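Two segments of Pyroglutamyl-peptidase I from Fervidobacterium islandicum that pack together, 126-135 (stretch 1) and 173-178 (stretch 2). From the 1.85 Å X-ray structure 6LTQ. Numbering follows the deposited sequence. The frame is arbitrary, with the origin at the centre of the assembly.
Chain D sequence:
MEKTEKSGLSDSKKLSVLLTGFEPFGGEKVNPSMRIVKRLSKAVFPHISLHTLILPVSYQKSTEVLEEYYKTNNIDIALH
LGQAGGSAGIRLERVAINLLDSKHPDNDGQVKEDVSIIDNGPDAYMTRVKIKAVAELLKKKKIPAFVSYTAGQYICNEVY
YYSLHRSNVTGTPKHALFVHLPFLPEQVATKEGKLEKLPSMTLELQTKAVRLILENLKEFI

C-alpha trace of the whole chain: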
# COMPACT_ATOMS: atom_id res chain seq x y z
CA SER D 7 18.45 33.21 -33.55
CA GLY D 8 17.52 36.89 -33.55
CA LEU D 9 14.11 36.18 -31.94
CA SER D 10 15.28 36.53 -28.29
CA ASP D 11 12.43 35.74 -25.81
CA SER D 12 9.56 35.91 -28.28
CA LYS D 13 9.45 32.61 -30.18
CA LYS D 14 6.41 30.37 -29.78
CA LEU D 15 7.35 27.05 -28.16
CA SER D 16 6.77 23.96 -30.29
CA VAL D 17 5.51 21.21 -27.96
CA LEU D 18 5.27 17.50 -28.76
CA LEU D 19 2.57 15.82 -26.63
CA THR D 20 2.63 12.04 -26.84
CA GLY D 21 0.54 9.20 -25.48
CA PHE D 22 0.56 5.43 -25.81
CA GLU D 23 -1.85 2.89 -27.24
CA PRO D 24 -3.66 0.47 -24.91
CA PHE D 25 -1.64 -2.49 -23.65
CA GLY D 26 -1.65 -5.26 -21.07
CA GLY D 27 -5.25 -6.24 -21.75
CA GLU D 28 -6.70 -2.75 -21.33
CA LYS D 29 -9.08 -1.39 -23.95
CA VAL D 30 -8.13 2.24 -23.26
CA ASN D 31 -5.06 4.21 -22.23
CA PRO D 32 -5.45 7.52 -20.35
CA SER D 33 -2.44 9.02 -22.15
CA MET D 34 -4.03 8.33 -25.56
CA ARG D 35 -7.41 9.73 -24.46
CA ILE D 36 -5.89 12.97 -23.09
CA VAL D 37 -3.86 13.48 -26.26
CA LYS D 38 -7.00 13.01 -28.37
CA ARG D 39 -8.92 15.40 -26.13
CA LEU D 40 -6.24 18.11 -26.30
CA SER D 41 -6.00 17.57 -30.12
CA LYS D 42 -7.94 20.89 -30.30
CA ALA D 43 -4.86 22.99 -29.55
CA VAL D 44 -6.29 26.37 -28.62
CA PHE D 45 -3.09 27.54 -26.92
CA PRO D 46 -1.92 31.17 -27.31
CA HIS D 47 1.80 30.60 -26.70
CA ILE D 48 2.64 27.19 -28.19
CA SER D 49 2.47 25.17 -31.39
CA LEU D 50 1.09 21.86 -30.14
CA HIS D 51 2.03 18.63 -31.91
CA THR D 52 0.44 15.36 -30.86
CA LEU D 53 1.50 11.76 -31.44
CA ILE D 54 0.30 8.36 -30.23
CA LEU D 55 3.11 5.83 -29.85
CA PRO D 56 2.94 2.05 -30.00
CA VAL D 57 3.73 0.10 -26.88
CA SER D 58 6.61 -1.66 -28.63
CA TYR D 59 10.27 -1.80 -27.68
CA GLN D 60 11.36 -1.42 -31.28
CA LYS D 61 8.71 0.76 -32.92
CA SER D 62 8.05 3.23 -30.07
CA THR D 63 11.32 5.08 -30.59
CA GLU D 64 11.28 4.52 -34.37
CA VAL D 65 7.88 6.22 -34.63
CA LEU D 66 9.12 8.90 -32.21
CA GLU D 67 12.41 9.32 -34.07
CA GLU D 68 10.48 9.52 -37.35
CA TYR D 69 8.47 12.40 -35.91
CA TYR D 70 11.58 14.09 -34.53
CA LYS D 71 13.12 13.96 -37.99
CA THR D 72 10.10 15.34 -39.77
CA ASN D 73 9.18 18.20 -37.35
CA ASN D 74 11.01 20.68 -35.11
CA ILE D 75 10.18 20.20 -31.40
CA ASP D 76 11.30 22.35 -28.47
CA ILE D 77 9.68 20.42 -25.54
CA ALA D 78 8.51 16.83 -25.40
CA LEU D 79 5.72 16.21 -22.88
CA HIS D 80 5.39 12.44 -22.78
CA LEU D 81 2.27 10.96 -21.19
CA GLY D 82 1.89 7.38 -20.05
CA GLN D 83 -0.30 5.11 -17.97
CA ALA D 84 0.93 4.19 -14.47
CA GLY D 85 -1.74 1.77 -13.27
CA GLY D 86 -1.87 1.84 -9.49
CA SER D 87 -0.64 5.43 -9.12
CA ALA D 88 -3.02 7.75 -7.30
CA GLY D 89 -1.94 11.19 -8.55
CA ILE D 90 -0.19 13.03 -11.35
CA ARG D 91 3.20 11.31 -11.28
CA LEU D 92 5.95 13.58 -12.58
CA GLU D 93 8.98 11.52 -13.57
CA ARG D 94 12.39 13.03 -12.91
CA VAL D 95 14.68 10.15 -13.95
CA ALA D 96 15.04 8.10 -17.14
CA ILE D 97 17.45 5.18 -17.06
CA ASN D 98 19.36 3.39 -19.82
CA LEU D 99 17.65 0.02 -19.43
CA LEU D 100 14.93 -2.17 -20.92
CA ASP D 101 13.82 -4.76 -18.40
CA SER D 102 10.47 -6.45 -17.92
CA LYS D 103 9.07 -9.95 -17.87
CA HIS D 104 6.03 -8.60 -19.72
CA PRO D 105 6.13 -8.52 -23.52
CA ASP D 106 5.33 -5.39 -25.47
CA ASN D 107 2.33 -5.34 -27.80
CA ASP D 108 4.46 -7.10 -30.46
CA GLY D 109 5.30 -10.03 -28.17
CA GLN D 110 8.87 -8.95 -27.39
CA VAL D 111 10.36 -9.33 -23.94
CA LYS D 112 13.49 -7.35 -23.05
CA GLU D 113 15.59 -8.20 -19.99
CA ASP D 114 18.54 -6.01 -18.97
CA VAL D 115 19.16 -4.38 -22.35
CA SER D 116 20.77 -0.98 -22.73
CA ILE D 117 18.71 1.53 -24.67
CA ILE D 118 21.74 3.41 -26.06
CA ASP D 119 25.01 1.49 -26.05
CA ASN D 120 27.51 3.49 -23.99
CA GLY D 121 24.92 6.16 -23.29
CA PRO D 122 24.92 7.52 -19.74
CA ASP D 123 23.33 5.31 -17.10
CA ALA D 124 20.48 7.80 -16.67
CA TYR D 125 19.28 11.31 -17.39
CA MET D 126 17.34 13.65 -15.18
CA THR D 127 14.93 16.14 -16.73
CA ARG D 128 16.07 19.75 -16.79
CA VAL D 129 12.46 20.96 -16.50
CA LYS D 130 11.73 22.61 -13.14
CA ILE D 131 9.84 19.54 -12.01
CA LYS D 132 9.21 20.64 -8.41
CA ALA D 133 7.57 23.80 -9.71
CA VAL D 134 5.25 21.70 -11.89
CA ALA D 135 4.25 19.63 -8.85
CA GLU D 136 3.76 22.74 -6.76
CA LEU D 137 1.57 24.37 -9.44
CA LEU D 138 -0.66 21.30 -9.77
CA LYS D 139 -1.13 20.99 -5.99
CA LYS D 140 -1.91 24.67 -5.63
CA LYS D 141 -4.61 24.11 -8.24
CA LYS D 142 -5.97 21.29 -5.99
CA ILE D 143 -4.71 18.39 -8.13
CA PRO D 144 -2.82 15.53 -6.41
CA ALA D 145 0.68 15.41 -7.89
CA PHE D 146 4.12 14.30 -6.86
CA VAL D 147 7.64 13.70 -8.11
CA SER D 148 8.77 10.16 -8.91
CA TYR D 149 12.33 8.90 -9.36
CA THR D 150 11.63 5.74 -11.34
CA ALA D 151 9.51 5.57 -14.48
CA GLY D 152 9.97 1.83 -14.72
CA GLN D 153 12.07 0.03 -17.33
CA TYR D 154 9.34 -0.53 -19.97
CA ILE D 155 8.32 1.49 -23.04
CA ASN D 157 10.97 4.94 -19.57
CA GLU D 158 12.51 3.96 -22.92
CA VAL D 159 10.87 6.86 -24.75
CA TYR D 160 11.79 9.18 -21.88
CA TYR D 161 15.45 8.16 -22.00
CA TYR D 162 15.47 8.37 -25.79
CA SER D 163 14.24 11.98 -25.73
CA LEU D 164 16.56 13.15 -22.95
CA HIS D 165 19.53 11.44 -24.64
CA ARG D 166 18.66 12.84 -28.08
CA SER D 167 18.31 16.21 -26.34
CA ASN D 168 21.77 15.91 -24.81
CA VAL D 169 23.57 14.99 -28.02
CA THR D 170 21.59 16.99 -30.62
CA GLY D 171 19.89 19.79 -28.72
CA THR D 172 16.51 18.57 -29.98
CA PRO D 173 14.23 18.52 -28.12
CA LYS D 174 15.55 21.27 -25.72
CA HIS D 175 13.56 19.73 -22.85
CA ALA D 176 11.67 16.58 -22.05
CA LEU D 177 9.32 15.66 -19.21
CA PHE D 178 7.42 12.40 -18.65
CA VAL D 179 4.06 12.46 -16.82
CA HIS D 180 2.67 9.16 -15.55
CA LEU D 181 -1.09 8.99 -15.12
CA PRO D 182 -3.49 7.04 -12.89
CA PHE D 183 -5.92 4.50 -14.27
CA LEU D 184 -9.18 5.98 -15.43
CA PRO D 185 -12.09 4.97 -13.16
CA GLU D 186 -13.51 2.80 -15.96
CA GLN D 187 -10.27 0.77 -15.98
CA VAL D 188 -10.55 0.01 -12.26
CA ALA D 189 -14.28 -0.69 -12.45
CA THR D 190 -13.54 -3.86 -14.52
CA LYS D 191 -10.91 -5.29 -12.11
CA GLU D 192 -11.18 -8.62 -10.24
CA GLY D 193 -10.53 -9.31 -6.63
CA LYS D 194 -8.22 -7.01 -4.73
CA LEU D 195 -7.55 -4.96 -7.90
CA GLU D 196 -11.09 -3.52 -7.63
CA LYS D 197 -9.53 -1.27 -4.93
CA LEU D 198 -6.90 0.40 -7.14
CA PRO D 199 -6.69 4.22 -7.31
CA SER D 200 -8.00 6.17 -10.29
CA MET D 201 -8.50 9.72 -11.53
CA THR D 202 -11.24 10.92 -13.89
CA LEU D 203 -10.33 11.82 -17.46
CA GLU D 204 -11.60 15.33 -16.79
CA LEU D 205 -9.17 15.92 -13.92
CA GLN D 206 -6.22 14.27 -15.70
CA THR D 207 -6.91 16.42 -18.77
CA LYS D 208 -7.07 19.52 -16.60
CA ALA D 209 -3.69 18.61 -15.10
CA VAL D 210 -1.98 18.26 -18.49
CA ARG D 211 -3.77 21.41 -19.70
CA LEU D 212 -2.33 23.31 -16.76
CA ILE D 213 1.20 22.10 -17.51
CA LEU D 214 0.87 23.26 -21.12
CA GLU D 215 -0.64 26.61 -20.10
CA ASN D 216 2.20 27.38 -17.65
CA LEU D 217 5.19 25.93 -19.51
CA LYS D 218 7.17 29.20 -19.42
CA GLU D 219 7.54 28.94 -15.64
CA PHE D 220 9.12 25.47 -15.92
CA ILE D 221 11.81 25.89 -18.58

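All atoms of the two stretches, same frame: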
# COMPACT_ATOMS: atom_id res chain seq x y z
N MET D 126 18.43 12.97 -15.86
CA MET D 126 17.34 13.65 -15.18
C MET D 126 16.81 14.74 -16.10
O MET D 126 17.57 15.33 -16.87
CB MET D 126 17.80 14.27 -13.86
CG MET D 126 17.88 13.25 -12.72
SD MET D 126 18.34 13.98 -11.14
CE MET D 126 20.12 14.16 -11.35
N THR D 127 15.50 15.00 -16.01
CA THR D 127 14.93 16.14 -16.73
C THR D 127 15.56 17.44 -16.25
O THR D 127 15.97 17.58 -15.09
CB THR D 127 13.40 16.24 -16.58
OG1 THR D 127 12.91 17.33 -17.38
CG2 THR D 127 13.03 16.53 -15.12
N ARG D 128 15.66 18.41 -17.16
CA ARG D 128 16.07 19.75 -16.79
C ARG D 128 14.88 20.67 -16.59
O ARG D 128 15.08 21.83 -16.19
CB ARG D 128 17.02 20.32 -17.85
CG ARG D 128 18.15 19.37 -18.21
CD ARG D 128 19.15 20.03 -19.17
NE ARG D 128 18.55 20.37 -20.46
CZ ARG D 128 18.35 21.61 -20.89
NH1 ARG D 128 18.69 22.65 -20.13
NH2 ARG D 128 17.79 21.82 -22.08
N VAL D 129 13.66 20.19 -16.82
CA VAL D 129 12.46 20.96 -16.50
C VAL D 129 12.39 21.15 -14.98
O VAL D 129 12.82 20.28 -14.21
CB VAL D 129 11.21 20.22 -17.03
CG1 VAL D 129 9.91 20.93 -16.65
CG2 VAL D 129 11.30 20.03 -18.54
N LYS D 130 11.86 22.29 -14.56
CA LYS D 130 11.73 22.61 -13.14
C LYS D 130 10.59 21.77 -12.55
O LYS D 130 9.46 22.23 -12.37
CB LYS D 130 11.49 24.09 -12.94
CG LYS D 130 12.61 24.96 -13.49
CD LYS D 130 12.23 26.43 -13.39
CE LYS D 130 12.47 26.96 -11.99
NZ LYS D 130 13.79 27.64 -11.86
N ILE D 131 10.90 20.50 -12.27
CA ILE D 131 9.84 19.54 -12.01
C ILE D 131 9.15 19.81 -10.68
O ILE D 131 7.94 19.58 -10.54
CB ILE D 131 10.41 18.11 -12.12
CG1 ILE D 131 9.29 17.07 -12.06
CG2 ILE D 131 11.51 17.85 -11.09
CD1 ILE D 131 9.78 15.67 -12.47
N LYS D 132 9.87 20.33 -9.68
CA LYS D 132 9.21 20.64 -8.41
C LYS D 132 8.21 21.77 -8.57
O LYS D 132 7.15 21.77 -7.92
CB LYS D 132 10.23 21.01 -7.33
CG LYS D 132 11.22 19.92 -7.00
CD LYS D 132 10.57 18.74 -6.33
CE LYS D 132 10.67 18.87 -4.82
NZ LYS D 132 12.05 19.27 -4.43
N ALA D 133 8.52 22.73 -9.44
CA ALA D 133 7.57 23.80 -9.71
C ALA D 133 6.32 23.29 -10.42
O ALA D 133 5.22 23.82 -10.19
CB ALA D 133 8.25 24.91 -10.53
N VAL D 134 6.44 22.29 -11.29
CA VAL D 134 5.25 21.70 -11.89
C VAL D 134 4.38 21.08 -10.80
O VAL D 134 3.17 21.33 -10.73
CB VAL D 134 5.63 20.65 -12.95
CG1 VAL D 134 4.36 20.07 -13.63
CG2 VAL D 134 6.57 21.23 -14.00
N ALA D 135 5.00 20.28 -9.93
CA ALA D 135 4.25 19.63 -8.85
C ALA D 135 3.60 20.66 -7.95
O ALA D 135 2.44 20.50 -7.55
CB ALA D 135 5.17 18.72 -8.03
N PRO D 173 14.92 17.30 -28.60
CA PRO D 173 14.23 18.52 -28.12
C PRO D 173 15.09 19.34 -27.12
O PRO D 173 16.06 18.75 -26.70
CB PRO D 173 12.97 17.95 -27.45
CG PRO D 173 13.39 16.58 -26.97
CD PRO D 173 14.34 16.06 -28.02
N LYS D 174 14.80 20.60 -26.78
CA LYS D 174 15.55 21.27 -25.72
C LYS D 174 15.22 20.68 -24.34
O LYS D 174 16.08 20.68 -23.43
CB LYS D 174 15.25 22.75 -25.83
CG LYS D 174 16.19 23.46 -26.81
CD LYS D 174 16.36 22.95 -28.20
CE LYS D 174 17.64 23.68 -28.56
NZ LYS D 174 18.42 22.95 -29.49
N HIS D 175 13.98 20.24 -24.15
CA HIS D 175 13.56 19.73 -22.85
C HIS D 175 12.66 18.51 -23.06
O HIS D 175 12.01 18.36 -24.09
CB HIS D 175 12.81 20.80 -22.05
CG HIS D 175 13.68 21.79 -21.33
ND1 HIS D 175 14.53 21.43 -20.31
CD2 HIS D 175 13.78 23.14 -21.45
CE1 HIS D 175 15.14 22.50 -19.85
NE2 HIS D 175 14.70 23.55 -20.51
N ALA D 176 12.64 17.65 -22.06
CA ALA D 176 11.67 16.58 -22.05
C ALA D 176 11.21 16.35 -20.62
O ALA D 176 12.00 16.50 -19.68
CB ALA D 176 12.26 15.30 -22.64
N LEU D 177 9.92 16.03 -20.48
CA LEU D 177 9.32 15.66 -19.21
C LEU D 177 8.36 14.50 -19.46
O LEU D 177 7.65 14.49 -20.47
CB LEU D 177 8.58 16.85 -18.57
CG LEU D 177 7.82 16.64 -17.25
CD1 LEU D 177 8.77 16.24 -16.09
CD2 LEU D 177 7.03 17.86 -16.87
N PHE D 178 8.36 13.51 -18.56
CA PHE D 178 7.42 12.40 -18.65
C PHE D 178 6.42 12.51 -17.50
O PHE D 178 6.81 12.72 -16.35
CB PHE D 178 8.11 11.04 -18.62
CG PHE D 178 7.23 9.94 -19.10
CD1 PHE D 178 6.20 9.45 -18.30
CD2 PHE D 178 7.36 9.44 -20.39
CE1 PHE D 178 5.34 8.47 -18.77
CE2 PHE D 178 6.51 8.47 -20.86
CZ PHE D 178 5.49 7.98 -20.05
O HOH W 1 14.87 18.61 -20.08
O HOH W 2 17.15 18.33 -21.57

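Pro173, which follows a cis peptide bond, lies beyond the reach of stretch 1, and the contact begins at Lys174 with the backbone rather than the side chain. The carbonyl oxygen of Lys174 accepts a very short hydrogen bond from the guanidinium of Arg128 (NH2 to O, 2.5 Å), approaching near the guanidinium plane, where the N-H groups point. A water reinforces this link, accepting from Arg128 NE (2.7 Å) and donating to Lys174 O (3.2 Å). The lysine side chain itself leads away from the contact, as suits a charged group at an exposed edge.

His175 opens the strand. Its ring, with chi1 near -81°, lies flat against the Arg128 guanidinium, the centres 4.1 Å apart and the planes inclined by 19°; arginine suits this place because its planar head can stack through a face while its edge still donates hydrogen bonds. The His175 ring also uses its nitrogen: a second water hydrogen-bonds to ND1 (2.8 Å) and accepts from Arg128 N (3.0 Å) and Ala176 N (3.1 Å), tying both backbones to the imidazole.

At Ala176 the small side chain points away, and the carbonyl oxygen makes the contact. Thr127 OG1 donates to Ala176 O at 2.6 Å, while accepting from Val129 N at 3.0 Å. One buried hydroxyl thus satisfies a backbone acceptor on the strand and a backbone donor in its own loop.

Leu177 has the largest area covered by the other stretch and anchors the apolar part of the contact. Its CB lies 4.2 Å from Val129 CG2, its CD1 3.8 Å from Ile131 CD1, and its CD2 4.5 Å from Val134 CG2. The branched leucine therefore meets both the loop and the first turn of the helix, whose buried, beta-branched residues offer methyl groups rather than unsatisfied polar atoms. Phe178 turns its ring away and makes no contact.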